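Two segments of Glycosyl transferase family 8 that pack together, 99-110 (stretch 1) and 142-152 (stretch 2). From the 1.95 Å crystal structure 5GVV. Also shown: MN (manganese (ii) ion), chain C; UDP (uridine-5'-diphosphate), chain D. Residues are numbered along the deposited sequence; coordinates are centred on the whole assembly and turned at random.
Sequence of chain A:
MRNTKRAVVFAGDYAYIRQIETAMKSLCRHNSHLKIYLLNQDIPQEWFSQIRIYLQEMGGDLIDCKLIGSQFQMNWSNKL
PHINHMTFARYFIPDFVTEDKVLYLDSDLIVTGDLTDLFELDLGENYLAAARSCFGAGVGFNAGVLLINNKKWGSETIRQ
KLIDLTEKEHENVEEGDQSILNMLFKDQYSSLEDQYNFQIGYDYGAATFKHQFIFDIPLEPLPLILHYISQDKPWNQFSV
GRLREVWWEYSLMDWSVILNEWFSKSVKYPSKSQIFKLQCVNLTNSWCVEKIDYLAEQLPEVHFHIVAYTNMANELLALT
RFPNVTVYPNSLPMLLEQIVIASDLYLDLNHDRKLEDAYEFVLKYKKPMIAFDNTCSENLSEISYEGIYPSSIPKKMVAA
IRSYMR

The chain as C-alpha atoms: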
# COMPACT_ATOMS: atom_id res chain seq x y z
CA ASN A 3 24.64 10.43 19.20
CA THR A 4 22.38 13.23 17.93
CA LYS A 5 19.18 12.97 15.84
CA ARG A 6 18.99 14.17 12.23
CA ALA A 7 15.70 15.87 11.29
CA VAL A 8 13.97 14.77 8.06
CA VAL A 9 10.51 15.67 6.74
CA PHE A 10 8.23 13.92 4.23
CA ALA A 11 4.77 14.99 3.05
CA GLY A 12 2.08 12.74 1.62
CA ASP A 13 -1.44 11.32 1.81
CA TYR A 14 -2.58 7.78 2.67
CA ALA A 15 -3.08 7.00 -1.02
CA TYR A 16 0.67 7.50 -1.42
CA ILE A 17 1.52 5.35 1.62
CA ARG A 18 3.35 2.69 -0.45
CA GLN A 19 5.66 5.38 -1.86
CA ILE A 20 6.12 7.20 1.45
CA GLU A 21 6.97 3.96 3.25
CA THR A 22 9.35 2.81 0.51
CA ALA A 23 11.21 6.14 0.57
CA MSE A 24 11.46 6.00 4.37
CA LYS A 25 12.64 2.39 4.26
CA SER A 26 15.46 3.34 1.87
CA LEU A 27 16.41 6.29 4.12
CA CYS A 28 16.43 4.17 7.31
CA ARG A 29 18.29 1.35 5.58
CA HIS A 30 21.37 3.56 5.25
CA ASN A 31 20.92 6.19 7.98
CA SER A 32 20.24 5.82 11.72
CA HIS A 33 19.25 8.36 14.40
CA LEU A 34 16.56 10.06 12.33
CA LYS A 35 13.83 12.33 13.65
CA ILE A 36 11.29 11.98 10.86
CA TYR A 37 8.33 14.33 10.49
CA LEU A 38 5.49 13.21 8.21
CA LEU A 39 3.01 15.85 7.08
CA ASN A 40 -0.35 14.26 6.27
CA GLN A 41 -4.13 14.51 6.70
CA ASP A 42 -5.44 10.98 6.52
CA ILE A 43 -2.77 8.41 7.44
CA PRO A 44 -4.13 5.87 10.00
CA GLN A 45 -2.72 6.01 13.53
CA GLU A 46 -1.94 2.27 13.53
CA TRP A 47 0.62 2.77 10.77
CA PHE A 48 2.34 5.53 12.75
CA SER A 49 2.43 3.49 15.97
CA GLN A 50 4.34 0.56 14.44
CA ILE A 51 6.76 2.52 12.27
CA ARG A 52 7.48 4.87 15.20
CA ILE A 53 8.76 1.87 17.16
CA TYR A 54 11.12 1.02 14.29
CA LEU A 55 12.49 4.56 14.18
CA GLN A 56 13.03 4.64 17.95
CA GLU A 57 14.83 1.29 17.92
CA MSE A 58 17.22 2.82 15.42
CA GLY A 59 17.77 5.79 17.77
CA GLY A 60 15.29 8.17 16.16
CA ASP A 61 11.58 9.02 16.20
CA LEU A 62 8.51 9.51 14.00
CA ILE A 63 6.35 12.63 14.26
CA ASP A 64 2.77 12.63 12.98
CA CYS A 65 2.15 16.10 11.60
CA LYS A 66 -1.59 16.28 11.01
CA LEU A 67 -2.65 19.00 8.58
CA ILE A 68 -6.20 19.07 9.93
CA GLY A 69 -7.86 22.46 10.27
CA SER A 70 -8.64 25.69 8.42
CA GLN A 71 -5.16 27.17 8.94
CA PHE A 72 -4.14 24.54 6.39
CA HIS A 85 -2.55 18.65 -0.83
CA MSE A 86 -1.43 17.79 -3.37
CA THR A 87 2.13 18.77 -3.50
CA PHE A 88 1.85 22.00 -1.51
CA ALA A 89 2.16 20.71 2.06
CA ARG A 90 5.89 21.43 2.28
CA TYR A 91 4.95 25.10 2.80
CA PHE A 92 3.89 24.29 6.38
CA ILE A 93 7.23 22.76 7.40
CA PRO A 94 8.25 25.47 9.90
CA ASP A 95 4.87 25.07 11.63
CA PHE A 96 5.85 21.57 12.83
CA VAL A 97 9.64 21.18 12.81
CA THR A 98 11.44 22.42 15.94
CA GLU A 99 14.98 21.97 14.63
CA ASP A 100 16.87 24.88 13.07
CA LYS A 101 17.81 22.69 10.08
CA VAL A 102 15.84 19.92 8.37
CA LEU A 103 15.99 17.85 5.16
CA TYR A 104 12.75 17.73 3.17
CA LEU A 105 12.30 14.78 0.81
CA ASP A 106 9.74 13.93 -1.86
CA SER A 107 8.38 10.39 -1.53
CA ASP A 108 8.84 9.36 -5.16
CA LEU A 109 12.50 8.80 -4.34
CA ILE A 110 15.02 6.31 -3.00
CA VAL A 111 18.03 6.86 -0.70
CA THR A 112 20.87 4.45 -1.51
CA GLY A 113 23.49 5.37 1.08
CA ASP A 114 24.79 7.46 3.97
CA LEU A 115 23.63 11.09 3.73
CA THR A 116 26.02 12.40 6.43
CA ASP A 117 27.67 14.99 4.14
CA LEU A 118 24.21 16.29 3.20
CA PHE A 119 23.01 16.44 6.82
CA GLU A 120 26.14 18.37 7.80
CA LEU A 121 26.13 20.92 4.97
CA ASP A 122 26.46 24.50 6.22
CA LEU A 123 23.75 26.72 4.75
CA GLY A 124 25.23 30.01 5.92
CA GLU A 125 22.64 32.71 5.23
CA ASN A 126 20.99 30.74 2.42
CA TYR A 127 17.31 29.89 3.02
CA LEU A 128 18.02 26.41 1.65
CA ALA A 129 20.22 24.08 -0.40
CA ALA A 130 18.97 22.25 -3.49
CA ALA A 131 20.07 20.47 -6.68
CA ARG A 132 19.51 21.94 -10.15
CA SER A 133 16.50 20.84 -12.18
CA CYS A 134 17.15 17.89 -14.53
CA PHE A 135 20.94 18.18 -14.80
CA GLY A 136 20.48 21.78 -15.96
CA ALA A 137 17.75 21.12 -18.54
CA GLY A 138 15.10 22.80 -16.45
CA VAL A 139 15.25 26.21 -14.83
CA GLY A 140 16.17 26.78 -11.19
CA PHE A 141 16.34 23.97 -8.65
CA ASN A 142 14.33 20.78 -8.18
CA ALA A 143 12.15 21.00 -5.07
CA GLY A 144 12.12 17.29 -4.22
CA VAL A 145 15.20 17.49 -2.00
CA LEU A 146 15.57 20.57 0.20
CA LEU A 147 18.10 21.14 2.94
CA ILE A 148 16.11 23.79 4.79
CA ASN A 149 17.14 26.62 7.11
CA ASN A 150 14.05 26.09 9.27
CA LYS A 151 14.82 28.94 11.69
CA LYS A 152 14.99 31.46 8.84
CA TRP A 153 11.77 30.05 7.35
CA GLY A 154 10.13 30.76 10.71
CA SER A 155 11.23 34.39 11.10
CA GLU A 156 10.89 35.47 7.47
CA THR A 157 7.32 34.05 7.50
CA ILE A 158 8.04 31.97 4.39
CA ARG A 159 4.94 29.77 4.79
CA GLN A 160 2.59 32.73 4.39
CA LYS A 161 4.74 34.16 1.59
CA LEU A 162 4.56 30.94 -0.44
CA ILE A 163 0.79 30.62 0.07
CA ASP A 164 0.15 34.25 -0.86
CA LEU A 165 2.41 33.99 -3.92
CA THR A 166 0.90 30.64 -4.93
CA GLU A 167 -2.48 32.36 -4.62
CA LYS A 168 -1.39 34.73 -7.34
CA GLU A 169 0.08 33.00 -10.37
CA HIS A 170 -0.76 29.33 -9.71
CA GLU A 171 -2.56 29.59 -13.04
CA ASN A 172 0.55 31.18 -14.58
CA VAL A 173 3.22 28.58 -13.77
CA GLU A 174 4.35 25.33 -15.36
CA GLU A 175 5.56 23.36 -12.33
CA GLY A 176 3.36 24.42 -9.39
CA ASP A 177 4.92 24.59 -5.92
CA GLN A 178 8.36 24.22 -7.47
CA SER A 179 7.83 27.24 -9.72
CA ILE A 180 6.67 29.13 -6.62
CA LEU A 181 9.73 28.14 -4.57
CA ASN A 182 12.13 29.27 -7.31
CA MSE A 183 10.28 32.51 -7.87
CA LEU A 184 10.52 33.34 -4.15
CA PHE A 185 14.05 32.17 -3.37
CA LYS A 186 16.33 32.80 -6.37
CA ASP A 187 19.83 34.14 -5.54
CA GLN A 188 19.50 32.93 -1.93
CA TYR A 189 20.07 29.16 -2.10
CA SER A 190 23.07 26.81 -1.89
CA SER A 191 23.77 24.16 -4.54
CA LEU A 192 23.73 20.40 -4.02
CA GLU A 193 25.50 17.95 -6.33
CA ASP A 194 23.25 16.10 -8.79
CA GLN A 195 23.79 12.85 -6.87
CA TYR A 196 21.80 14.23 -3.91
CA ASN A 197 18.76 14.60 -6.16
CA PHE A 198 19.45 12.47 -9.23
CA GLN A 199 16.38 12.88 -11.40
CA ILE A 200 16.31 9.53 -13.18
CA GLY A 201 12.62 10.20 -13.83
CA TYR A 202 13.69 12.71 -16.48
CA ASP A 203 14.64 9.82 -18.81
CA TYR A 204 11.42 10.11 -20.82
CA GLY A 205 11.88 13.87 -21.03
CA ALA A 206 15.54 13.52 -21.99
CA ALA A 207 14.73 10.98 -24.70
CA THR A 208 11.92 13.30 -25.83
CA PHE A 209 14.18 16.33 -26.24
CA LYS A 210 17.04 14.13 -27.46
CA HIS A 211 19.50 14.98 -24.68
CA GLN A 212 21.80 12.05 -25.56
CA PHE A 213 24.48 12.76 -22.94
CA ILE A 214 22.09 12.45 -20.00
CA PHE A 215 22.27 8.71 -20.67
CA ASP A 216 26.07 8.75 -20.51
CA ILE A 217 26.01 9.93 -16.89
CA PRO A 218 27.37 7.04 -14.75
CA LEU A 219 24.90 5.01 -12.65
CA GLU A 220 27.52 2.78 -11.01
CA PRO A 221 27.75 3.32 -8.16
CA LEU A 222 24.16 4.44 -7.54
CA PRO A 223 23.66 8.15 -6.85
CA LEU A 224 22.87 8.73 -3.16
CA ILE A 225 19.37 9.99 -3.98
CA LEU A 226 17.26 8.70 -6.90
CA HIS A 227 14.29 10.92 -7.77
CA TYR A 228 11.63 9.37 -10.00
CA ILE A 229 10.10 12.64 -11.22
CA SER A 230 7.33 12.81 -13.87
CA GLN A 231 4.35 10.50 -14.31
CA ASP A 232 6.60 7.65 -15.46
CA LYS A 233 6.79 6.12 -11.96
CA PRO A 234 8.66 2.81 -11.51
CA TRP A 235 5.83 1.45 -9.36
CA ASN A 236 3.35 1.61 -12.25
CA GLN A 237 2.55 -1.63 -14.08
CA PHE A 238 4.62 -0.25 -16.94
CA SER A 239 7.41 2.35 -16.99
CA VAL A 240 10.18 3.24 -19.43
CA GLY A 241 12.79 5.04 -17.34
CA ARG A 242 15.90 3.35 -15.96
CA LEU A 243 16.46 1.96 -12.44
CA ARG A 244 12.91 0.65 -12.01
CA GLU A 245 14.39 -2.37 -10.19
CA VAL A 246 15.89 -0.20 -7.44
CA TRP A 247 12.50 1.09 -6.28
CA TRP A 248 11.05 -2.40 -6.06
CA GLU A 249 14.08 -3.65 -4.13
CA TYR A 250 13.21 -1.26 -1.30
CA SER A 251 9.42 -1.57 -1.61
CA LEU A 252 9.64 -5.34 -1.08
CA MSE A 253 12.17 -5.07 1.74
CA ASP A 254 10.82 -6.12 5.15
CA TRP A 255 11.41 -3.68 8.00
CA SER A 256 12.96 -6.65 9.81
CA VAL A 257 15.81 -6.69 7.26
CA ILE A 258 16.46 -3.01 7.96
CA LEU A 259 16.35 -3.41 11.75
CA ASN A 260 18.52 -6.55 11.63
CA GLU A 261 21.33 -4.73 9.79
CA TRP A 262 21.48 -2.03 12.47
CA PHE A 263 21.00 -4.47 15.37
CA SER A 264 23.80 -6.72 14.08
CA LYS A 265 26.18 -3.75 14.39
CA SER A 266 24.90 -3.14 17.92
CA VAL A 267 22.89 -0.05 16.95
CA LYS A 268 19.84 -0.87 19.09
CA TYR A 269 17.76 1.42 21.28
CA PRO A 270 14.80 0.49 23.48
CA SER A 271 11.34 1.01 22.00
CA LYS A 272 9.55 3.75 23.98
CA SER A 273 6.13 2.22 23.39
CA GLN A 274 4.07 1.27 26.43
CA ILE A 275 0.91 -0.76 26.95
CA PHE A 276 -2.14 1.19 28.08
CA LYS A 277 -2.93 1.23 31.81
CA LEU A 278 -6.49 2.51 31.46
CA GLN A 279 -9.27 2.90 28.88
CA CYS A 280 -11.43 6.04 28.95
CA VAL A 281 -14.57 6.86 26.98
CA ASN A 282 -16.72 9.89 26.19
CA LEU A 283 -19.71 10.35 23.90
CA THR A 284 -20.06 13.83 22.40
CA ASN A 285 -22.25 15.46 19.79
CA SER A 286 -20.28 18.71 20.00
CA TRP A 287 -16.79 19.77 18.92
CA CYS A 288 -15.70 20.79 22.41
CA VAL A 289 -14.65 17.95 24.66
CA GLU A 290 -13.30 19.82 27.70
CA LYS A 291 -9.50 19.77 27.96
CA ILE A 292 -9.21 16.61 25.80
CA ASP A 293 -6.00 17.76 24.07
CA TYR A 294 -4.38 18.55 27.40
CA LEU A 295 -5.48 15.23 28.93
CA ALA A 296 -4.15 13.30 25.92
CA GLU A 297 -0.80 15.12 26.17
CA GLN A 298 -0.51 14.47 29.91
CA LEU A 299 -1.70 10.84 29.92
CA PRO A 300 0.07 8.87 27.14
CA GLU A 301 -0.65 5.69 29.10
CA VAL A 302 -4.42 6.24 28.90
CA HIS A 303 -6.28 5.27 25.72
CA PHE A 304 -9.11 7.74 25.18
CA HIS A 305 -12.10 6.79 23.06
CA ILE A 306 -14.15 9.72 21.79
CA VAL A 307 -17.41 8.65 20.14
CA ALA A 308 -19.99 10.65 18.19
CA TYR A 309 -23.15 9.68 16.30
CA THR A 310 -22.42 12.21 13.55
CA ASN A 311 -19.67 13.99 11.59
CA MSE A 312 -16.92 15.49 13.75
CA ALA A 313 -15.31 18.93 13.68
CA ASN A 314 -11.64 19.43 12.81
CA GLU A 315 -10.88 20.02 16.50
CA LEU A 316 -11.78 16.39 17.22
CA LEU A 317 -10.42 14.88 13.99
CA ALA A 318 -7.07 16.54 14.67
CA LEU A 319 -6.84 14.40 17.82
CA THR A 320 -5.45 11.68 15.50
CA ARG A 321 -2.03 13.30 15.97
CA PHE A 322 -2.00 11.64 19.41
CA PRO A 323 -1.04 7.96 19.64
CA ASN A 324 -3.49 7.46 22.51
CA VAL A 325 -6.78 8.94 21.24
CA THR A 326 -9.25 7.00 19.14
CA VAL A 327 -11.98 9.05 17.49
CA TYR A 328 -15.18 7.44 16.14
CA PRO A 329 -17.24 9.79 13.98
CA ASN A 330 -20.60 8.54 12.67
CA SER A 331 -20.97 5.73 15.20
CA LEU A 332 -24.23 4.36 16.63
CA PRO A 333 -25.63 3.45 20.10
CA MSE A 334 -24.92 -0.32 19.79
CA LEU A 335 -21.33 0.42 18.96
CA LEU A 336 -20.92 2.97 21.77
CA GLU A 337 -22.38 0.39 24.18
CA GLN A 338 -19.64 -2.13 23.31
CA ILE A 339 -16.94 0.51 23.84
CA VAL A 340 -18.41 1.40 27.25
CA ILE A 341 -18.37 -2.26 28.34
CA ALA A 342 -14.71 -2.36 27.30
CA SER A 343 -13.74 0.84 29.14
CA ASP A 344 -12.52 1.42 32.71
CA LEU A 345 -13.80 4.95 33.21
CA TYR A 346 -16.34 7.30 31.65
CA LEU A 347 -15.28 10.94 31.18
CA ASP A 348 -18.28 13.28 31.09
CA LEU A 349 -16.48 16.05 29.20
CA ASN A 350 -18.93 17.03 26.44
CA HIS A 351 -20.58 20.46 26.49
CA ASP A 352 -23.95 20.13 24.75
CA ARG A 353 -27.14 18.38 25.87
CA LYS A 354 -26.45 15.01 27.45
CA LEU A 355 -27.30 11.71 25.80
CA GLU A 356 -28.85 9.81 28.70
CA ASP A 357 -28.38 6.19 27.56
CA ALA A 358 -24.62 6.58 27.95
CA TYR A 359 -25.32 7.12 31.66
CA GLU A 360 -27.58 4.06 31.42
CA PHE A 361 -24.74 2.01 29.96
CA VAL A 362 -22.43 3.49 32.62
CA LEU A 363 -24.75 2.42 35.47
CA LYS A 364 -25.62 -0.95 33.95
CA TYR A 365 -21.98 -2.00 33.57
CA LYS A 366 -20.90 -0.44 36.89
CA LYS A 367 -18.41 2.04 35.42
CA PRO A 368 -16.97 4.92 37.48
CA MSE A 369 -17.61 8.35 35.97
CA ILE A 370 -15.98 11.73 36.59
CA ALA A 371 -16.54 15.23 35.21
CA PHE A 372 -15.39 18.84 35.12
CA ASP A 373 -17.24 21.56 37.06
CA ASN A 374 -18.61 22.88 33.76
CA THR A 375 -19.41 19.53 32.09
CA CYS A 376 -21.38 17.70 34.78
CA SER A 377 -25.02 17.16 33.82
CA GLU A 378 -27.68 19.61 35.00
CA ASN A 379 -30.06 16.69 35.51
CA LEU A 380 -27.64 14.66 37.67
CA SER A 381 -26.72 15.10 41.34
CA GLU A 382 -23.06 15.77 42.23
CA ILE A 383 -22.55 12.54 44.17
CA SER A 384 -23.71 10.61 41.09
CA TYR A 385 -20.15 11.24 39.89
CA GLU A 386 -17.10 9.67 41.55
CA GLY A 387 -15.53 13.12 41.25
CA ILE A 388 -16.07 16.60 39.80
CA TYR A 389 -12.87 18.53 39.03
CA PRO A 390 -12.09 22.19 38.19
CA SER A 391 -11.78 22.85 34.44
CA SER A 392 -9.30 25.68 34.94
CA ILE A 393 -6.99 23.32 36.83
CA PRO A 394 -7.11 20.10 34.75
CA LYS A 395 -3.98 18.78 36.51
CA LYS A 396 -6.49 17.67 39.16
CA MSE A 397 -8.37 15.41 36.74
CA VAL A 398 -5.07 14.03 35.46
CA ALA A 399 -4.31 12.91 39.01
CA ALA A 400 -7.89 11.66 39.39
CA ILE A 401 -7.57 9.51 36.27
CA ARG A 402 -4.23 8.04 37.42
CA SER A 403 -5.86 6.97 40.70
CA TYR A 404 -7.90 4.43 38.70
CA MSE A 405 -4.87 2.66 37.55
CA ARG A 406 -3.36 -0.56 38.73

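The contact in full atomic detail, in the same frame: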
# COMPACT_ATOMS: atom_id res chain seq x y z
N GLU A 99 13.55 21.85 14.88
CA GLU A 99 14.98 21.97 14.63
C GLU A 99 15.29 23.16 13.72
O GLU A 99 14.46 23.55 12.89
CB GLU A 99 15.55 20.67 14.04
CG GLU A 99 15.63 19.51 15.03
CD GLU A 99 14.28 18.87 15.32
OE1 GLU A 99 13.31 19.11 14.57
OE2 GLU A 99 14.20 18.11 16.31
N ASP A 100 16.48 23.73 13.88
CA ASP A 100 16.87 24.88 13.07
C ASP A 100 17.18 24.48 11.62
O ASP A 100 17.05 25.29 10.70
CB ASP A 100 18.05 25.62 13.70
CG ASP A 100 17.73 26.16 15.09
OD1 ASP A 100 16.54 26.43 15.38
OD2 ASP A 100 18.68 26.30 15.90
N LYS A 101 17.57 23.22 11.43
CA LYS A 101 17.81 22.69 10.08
C LYS A 101 17.11 21.35 9.88
O LYS A 101 17.06 20.52 10.79
CB LYS A 101 19.32 22.57 9.79
CG LYS A 101 19.64 21.98 8.42
CD LYS A 101 21.10 22.18 8.03
CE LYS A 101 22.06 21.53 9.00
NZ LYS A 101 23.45 21.47 8.45
N VAL A 102 16.56 21.15 8.68
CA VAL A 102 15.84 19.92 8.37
C VAL A 102 15.95 19.59 6.87
O VAL A 102 16.04 20.48 6.03
CB VAL A 102 14.36 20.02 8.83
CG1 VAL A 102 13.65 21.17 8.13
CG2 VAL A 102 13.62 18.70 8.60
N LEU A 103 15.97 18.30 6.56
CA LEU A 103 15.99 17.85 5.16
C LEU A 103 14.60 17.42 4.71
O LEU A 103 14.08 16.41 5.19
CB LEU A 103 16.96 16.68 5.00
CG LEU A 103 17.00 16.04 3.61
CD1 LEU A 103 17.52 17.05 2.57
CD2 LEU A 103 17.84 14.78 3.61
N TYR A 104 14.00 18.17 3.79
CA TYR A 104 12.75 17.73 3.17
C TYR A 104 13.02 16.75 2.03
O TYR A 104 13.95 16.93 1.24
CB TYR A 104 11.91 18.90 2.65
CG TYR A 104 10.81 18.42 1.73
CD1 TYR A 104 9.63 17.90 2.25
CD2 TYR A 104 10.97 18.43 0.35
CE1 TYR A 104 8.63 17.43 1.42
CE2 TYR A 104 9.98 17.96 -0.49
CZ TYR A 104 8.81 17.46 0.05
OH TYR A 104 7.82 16.99 -0.79
N LEU A 105 12.19 15.71 1.93
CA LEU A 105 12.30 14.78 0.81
C LEU A 105 10.95 14.48 0.19
O LEU A 105 9.96 14.25 0.90
CB LEU A 105 12.94 13.46 1.26
CG LEU A 105 14.36 13.48 1.83
CD1 LEU A 105 14.73 12.12 2.41
CD2 LEU A 105 15.37 13.90 0.79
N ASP A 106 10.89 14.48 -1.14
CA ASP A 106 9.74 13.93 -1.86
C ASP A 106 9.64 12.45 -1.50
O ASP A 106 10.57 11.88 -0.92
CB ASP A 106 9.95 14.08 -3.37
CG ASP A 106 9.25 15.30 -3.95
OD1 ASP A 106 8.82 16.19 -3.18
OD2 ASP A 106 9.14 15.37 -5.20
N SER A 107 8.53 11.80 -1.85
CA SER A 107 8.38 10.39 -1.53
C SER A 107 8.41 9.50 -2.77
O SER A 107 8.25 8.28 -2.67
CB SER A 107 7.08 10.16 -0.76
OG SER A 107 6.00 10.69 -1.50
N ASP A 108 8.61 10.11 -3.94
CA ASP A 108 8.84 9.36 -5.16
C ASP A 108 10.35 9.23 -5.36
O ASP A 108 10.87 9.43 -6.46
CB ASP A 108 8.21 10.06 -6.36
CG ASP A 108 8.74 11.47 -6.56
OD1 ASP A 108 9.19 12.09 -5.57
OD2 ASP A 108 8.70 11.97 -7.71
N LEU A 109 11.06 8.92 -4.28
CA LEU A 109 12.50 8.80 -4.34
C LEU A 109 13.04 7.69 -3.47
O LEU A 109 12.33 7.13 -2.62
CB LEU A 109 13.19 10.14 -4.01
CG LEU A 109 12.94 10.82 -2.66
CD1 LEU A 109 13.72 10.15 -1.55
CD2 LEU A 109 13.31 12.30 -2.75
N ILE A 110 14.32 7.38 -3.69
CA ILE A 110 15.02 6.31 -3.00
C ILE A 110 16.39 6.80 -2.52
O ILE A 110 17.16 7.35 -3.31
CB ILE A 110 15.26 5.13 -3.94
CG1 ILE A 110 13.93 4.48 -4.36
CG2 ILE A 110 16.17 4.09 -3.29
CD1 ILE A 110 13.28 3.64 -3.26
N ASN A 142 15.41 21.73 -8.42
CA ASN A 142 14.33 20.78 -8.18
C ASN A 142 13.95 20.80 -6.70
O ASN A 142 14.81 20.81 -5.83
CB ASN A 142 14.74 19.37 -8.60
CG ASN A 142 13.65 18.35 -8.35
OD1 ASN A 142 13.53 17.81 -7.25
ND2 ASN A 142 12.84 18.07 -9.37
N ALA A 143 12.65 20.78 -6.42
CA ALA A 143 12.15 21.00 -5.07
C ALA A 143 12.01 19.72 -4.25
O ALA A 143 11.61 19.77 -3.08
CB ALA A 143 10.82 21.73 -5.12
N GLY A 144 12.34 18.59 -4.86
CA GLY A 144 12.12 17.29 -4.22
C GLY A 144 13.11 16.95 -3.12
O GLY A 144 12.88 16.03 -2.33
N VAL A 145 14.22 17.68 -3.06
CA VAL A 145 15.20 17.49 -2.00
C VAL A 145 15.66 18.86 -1.52
O VAL A 145 16.36 19.58 -2.24
CB VAL A 145 16.44 16.70 -2.47
CG1 VAL A 145 17.47 16.62 -1.34
CG2 VAL A 145 16.05 15.31 -2.95
N LEU A 146 15.25 19.24 -0.31
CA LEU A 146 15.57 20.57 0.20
C LEU A 146 16.22 20.49 1.57
O LEU A 146 15.59 20.04 2.53
CB LEU A 146 14.31 21.43 0.26
CG LEU A 146 13.62 21.70 -1.07
CD1 LEU A 146 12.32 22.45 -0.87
CD2 LEU A 146 14.53 22.48 -1.99
N LEU A 147 17.48 20.91 1.65
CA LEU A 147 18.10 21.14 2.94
C LEU A 147 17.66 22.52 3.39
O LEU A 147 18.05 23.53 2.80
CB LEU A 147 19.62 21.06 2.86
CG LEU A 147 20.29 21.09 4.23
CD1 LEU A 147 19.65 20.06 5.15
CD2 LEU A 147 21.78 20.85 4.12
N ILE A 148 16.84 22.57 4.44
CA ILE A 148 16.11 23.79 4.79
C ILE A 148 16.61 24.48 6.05
O ILE A 148 16.79 23.85 7.09
CB ILE A 148 14.60 23.48 4.92
CG1 ILE A 148 14.02 23.10 3.56
CG2 ILE A 148 13.85 24.66 5.52
CD1 ILE A 148 12.61 22.53 3.61
N ASN A 149 16.85 25.79 5.95
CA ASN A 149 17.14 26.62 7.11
C ASN A 149 15.83 26.92 7.82
O ASN A 149 15.24 27.99 7.62
CB ASN A 149 17.83 27.91 6.66
CG ASN A 149 18.38 28.73 7.82
OD1 ASN A 149 17.91 28.64 8.95
ND2 ASN A 149 19.38 29.55 7.52
N ASN A 150 15.37 25.99 8.65
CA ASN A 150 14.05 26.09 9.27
C ASN A 150 13.85 27.33 10.15
O ASN A 150 12.75 27.88 10.21
CB ASN A 150 13.74 24.82 10.08
CG ASN A 150 12.26 24.68 10.38
OD1 ASN A 150 11.42 25.04 9.56
ND2 ASN A 150 11.94 24.16 11.56
N LYS A 151 14.90 27.76 10.83
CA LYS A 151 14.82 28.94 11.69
C LYS A 151 14.49 30.18 10.86
O LYS A 151 13.59 30.95 11.21
CB LYS A 151 16.13 29.13 12.44
CG LYS A 151 16.10 30.26 13.47
CD LYS A 151 17.50 30.53 14.03
CE LYS A 151 17.72 32.03 14.27
NZ LYS A 151 19.14 32.35 14.60
N LYS A 152 15.21 30.34 9.75
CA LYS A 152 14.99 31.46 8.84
C LYS A 152 13.59 31.44 8.23
O LYS A 152 12.95 32.49 8.08
CB LYS A 152 16.03 31.44 7.72
CG LYS A 152 17.38 32.05 8.08
CD LYS A 152 17.55 33.41 7.42
CE LYS A 152 17.15 33.36 5.95
NZ LYS A 152 17.33 34.68 5.27
MN MN C . 9.09 13.89 -6.64
N1 UDP D . 2.14 13.45 -3.37
C2 UDP D . 1.24 12.73 -2.60
N3 UDP D . 0.21 12.02 -3.19
C4 UDP D . 0.07 12.04 -4.57
C5 UDP D . 0.97 12.77 -5.34
C6 UDP D . 1.93 13.56 -4.72
O2 UDP D . 1.37 12.72 -1.38
O4 UDP D . -0.85 11.41 -5.10
C1' UDP D . 3.23 14.19 -2.70
C2' UDP D . 4.45 13.30 -2.59
O2' UDP D . 5.16 13.58 -1.41
C3' UDP D . 5.30 13.72 -3.78
C4' UDP D . 4.96 15.20 -3.90
O4' UDP D . 3.61 15.32 -3.47
O3' UDP D . 6.67 13.50 -3.53
C5' UDP D . 5.12 15.73 -5.32
O5' UDP D . 4.74 14.71 -6.23
PA UDP D . 5.81 14.20 -7.31
O1A UDP D . 6.96 13.68 -6.55
O2A UDP D . 5.21 13.17 -8.19
O3A UDP D . 6.22 15.51 -8.16
PB UDP D . 7.59 15.62 -9.01
O1B UDP D . 7.83 17.03 -9.40
O2B UDP D . 7.43 14.82 -10.24
O3B UDP D . 8.72 15.11 -8.21
O HOH W 1 19.51 26.90 9.96

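The antiparallel pairing of these two strands runs directly into a metal site: Asp 106, whose backbone N donates to Gly 144 O (2.8 Å) in the last bond of the ladder, also binds the manganese ion through OD2 (2.1 Å from MN). Asp 108 grips the same ion with both carboxylate oxygens, OD1 at 2.1 Å and OD2 at 2.2 Å from MN, and UDP contributes O1A and O3B, so the metal ties the diphosphate to the end of the strand. Ser 107 holds the ribose, its N donating to UDP O3' and its OG to UDP O2', both at 3.0 Å. Gly 144 packs closely beside Asp 106; an ideal CB here would lie 3.1 Å from Asp 106 OD2 and would clash with Asn 142 OD1 (2.9 Å), which accepts from Gly 144 N.

Behind the site, Tyr 104 and Leu 146 exchange two backbone bonds, Tyr 104 N to Leu 146 O (2.8 Å) and Leu 146 N to Tyr 104 O (3.1 Å). Val 102 and Ile 148 repeat the pattern, with Val 102 N to Ile 148 O at 3.1 Å and Ile 148 N to Val 102 O at 2.7 Å. Side chains alternate between the sheet faces. On one, Tyr 104 CB meets Ile 148 CD1 at 3.8 Å, while the tyrosine OH reaches along its own strand to donate to Asp 106 OD1 (2.7 Å). On the other, Val 145 CG1 touches Leu 103 CD1 (3.9 Å) and Leu 105 CD2 (4.0 Å), a buried aliphatic cluster.

At the far end, stretch 2 turns into a helix. Asn 149 OD1 caps it by accepting from Lys 152 N (3.3 Å). Asn 150 ND2 donates to Glu 99 O (2.9 Å), and Lys 151 N to Asp 100 O (3.3 Å), fastening the helix start to the loop before the strand.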